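Secretion protein Snm4 (Mycobacterium xenopi, PDB 7B7J) is a component of the mycobacterial ESX-5 type VII secretion pore complex and carries a cytosolic ubiquitin-like domain. Local coordinates at residues Pro85-Ser88 / Leu89-Glu93. Residues are numbered along the deposited sequence; the frame is centred on the assembly and turned at random.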
ATOM      1  N   PRO A  85      -5.310  -5.661  -8.643  1.00 32.54           N
ATOM      2  CA  PRO A  85      -6.137  -4.533  -8.240  1.00 34.17           C
ATOM      3  C   PRO A  85      -7.559  -5.000  -7.976  1.00 36.82           C
ATOM      4  O   PRO A  85      -8.266  -4.335  -7.134  1.00 33.90           O
ATOM      5  CB  PRO A  85      -6.087  -3.576  -9.425  1.00 38.40           C
ATOM      6  CG  PRO A  85      -5.772  -4.540 -10.537  1.00 46.53           C
ATOM      7  CD  PRO A  85      -4.706  -5.457  -9.995  1.00 35.85           C
ATOM      8  N   ASN A  86      -7.972  -5.977  -8.740  1.00 35.63           N
ATOM      9  CA  ASN A  86      -9.413  -6.370  -8.736  1.00 38.42           C
ATOM     10  C   ASN A  86      -9.766  -7.394  -7.602  1.00 40.05           C
ATOM     11  O   ASN A  86     -10.905  -7.717  -7.441  1.00 38.57           O
ATOM     12  CB  ASN A  86      -9.808  -7.023 -10.043  1.00 42.68           C
ATOM     13  CG  ASN A  86      -8.831  -8.156 -10.420  1.00 51.00           C
ATOM     14  OD1 ASN A  86      -7.557  -8.052 -10.502  1.00 45.20           O
ATOM     15  ND2 ASN A  86      -9.451  -9.282 -10.810  1.00 57.89           N
ATOM     16  N   LEU A  87      -8.878  -7.807  -6.799  1.00 32.75           N
ATOM     17  CA  LEU A  87      -9.126  -8.766  -5.704  1.00 28.98           C
ATOM     18  C   LEU A  87      -8.818  -8.104  -4.387  1.00 29.52           C
ATOM     19  O   LEU A  87      -8.024  -7.082  -4.252  1.00 28.97           O
ATOM     20  CB  LEU A  87      -8.224  -9.974  -5.957  1.00 36.79           C
ATOM     21  CG  LEU A  87      -8.414 -10.839  -7.186  1.00 36.19           C
ATOM     22  CD1 LEU A  87      -7.391 -11.919  -7.053  1.00 37.01           C
ATOM     23  CD2 LEU A  87      -9.780 -11.420  -7.236  1.00 41.61           C
ATOM     24  N   SER A  88      -9.495  -8.631  -3.373  1.00 29.77           N
ATOM     25  CA  SER A  88      -9.303  -8.262  -1.949  1.00 29.48           C
ATOM     26  C   SER A  88      -7.925  -8.716  -1.399  1.00 29.05           C
ATOM     27  O   SER A  88      -7.336  -9.681  -1.885  1.00 29.94           O
ATOM     28  CB  SER A  88     -10.506  -8.562  -1.022  1.00 30.78           C
ATOM     29  OG  SER A  88     -10.494  -9.993  -0.869  1.00 32.07           O
ATOM     30  N   LEU A  89      -7.613  -8.145  -0.203  1.00 27.85           N
ATOM     31  CA  LEU A  89      -6.548  -8.716   0.618  1.00 24.63           C
ATOM     32  C   LEU A  89      -6.828 -10.202   0.886  1.00 27.48           C
ATOM     33  O   LEU A  89      -5.926 -11.044   0.761  1.00 28.83           O
ATOM     34  CB  LEU A  89      -6.452  -7.957   1.911  1.00 25.74           C
ATOM     35  CG  LEU A  89      -5.965  -6.528   1.769  1.00 25.83           C
ATOM     36  CD1 LEU A  89      -6.224  -5.661   3.052  1.00 28.16           C
ATOM     37  CD2 LEU A  89      -4.508  -6.411   1.323  1.00 28.25           C
ATOM     38  N   THR A  90      -8.026 -10.478   1.408  1.00 29.29           N
ATOM     39  CA  THR A  90      -8.351 -11.895   1.769  1.00 32.27           C
ATOM     40  C   THR A  90      -8.151 -12.804   0.551  1.00 33.84           C
ATOM     41  O   THR A  90      -7.577 -13.937   0.734  1.00 32.41           O
ATOM     42  CB  THR A  90      -9.770 -11.993   2.343  1.00 33.68           C
ATOM     43  OG1 THR A  90      -9.702 -11.116   3.467  1.00 35.30           O
ATOM     44  CG2 THR A  90     -10.304 -13.371   2.647  1.00 37.36           C
ATOM     45  N   GLU A  91      -8.692 -12.404  -0.565  1.00 32.31           N
ATOM     46  CA  GLU A  91      -8.612 -13.294  -1.774  1.00 36.21           C
ATOM     47  C   GLU A  91      -7.193 -13.509  -2.180  1.00 35.00           C
ATOM     48  O   GLU A  91      -6.943 -14.570  -2.844  1.00 34.93           O
ATOM     49  CB  GLU A  91      -9.350 -12.598  -2.872  1.00 36.37           C
ATOM     50  CG  GLU A  91     -10.878 -12.728  -2.768  1.00 37.39           C
ATOM     51  CD  GLU A  91     -11.667 -11.885  -3.782  1.00 44.84           C
ATOM     52  OE1 GLU A  91     -11.319 -10.738  -4.097  1.00 36.61           O
ATOM     53  OE2 GLU A  91     -12.757 -12.281  -4.181  1.00 47.48           O
ATOM     54  N   GLN A  92      -6.232 -12.646  -1.844  1.00 30.49           N
ATOM     55  CA  GLN A  92      -4.836 -12.706  -2.251  1.00 32.63           C
ATOM     56  C   GLN A  92      -4.040 -13.289  -1.100  1.00 30.31           C
ATOM     57  O   GLN A  92      -2.809 -13.110  -1.110  1.00 32.80           O
ATOM     58  CB  GLN A  92      -4.346 -11.341  -2.773  1.00 30.80           C
ATOM     59  CG  GLN A  92      -5.170 -11.001  -3.971  1.00 33.64           C
ATOM     60  CD  GLN A  92      -4.663  -9.734  -4.554  1.00 34.86           C
ATOM     61  OE1 GLN A  92      -3.732  -9.811  -5.406  1.00 34.52           O
ATOM     62  NE2 GLN A  92      -5.321  -8.629  -4.307  1.00 30.94           N
ATOM     63  N   GLU A  93      -4.644 -13.716  -0.039  1.00 31.17           N
ATOM     64  CA  GLU A  93      -3.995 -14.360   1.145  1.00 31.57           C
ATOM     65  C   GLU A  93      -3.073 -13.396   1.809  1.00 32.73           C
ATOM     66  O   GLU A  93      -2.000 -13.734   2.334  1.00 33.47           O
ATOM     67  CB  GLU A  93      -3.199 -15.556   0.704  1.00 34.88           C
ATOM     68  CG  GLU A  93      -4.001 -16.670   0.152  1.00 41.39           C
ATOM     69  CD  GLU A  93      -3.121 -17.879  -0.189  1.00 54.41           C
ATOM     70  OE1 GLU A  93      -3.263 -18.898   0.452  1.00 54.56           O
ATOM     71  OE2 GLU A  93      -2.183 -17.782  -1.046  1.00 58.57           O
TER
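At Ser88 the extended chain of Leu87 and Ser88 bends into a single short turn with helical angles at Leu89, Thr90 and Glu91, bringing the backbone N of Glu91 back over the side chain of Ser88. Ser88 OG, held between its own backbone N and carbonyl carbon (chi1 73°), accepts the N-H of Glu91 N at 3.0 Å. In the opposite direction, Glu91 OE1 takes the N-H of Ser88 N at 2.9 Å, almost straight at 173°, through the lone pair turned away from OE2. These reciprocal bonds make a capping box, here at the start of a single helical turn rather than a regular helix. Serine suits the cap because its short hydroxyl can meet the amide three residues on, and glutamate because its longer chain reaches back to Ser88. Leu87 crosses Glu91 at about a right angle, its CD2 3.6 Å from Glu91 OE1, while Leu87 CD1 lies 3.9 Å from Gln92 CG. Gln92 NE2 bonds only weakly to Ser88 O, whereas Gln92 OE1 accepts from Arg84 N, tying the turn to the chain just before it. Leu89 faces Ile42 and Met45 of helix 42-60. With Ser88 buried, the box satisfies its amide, and that N-H would be expected to favour an ionised Glu91.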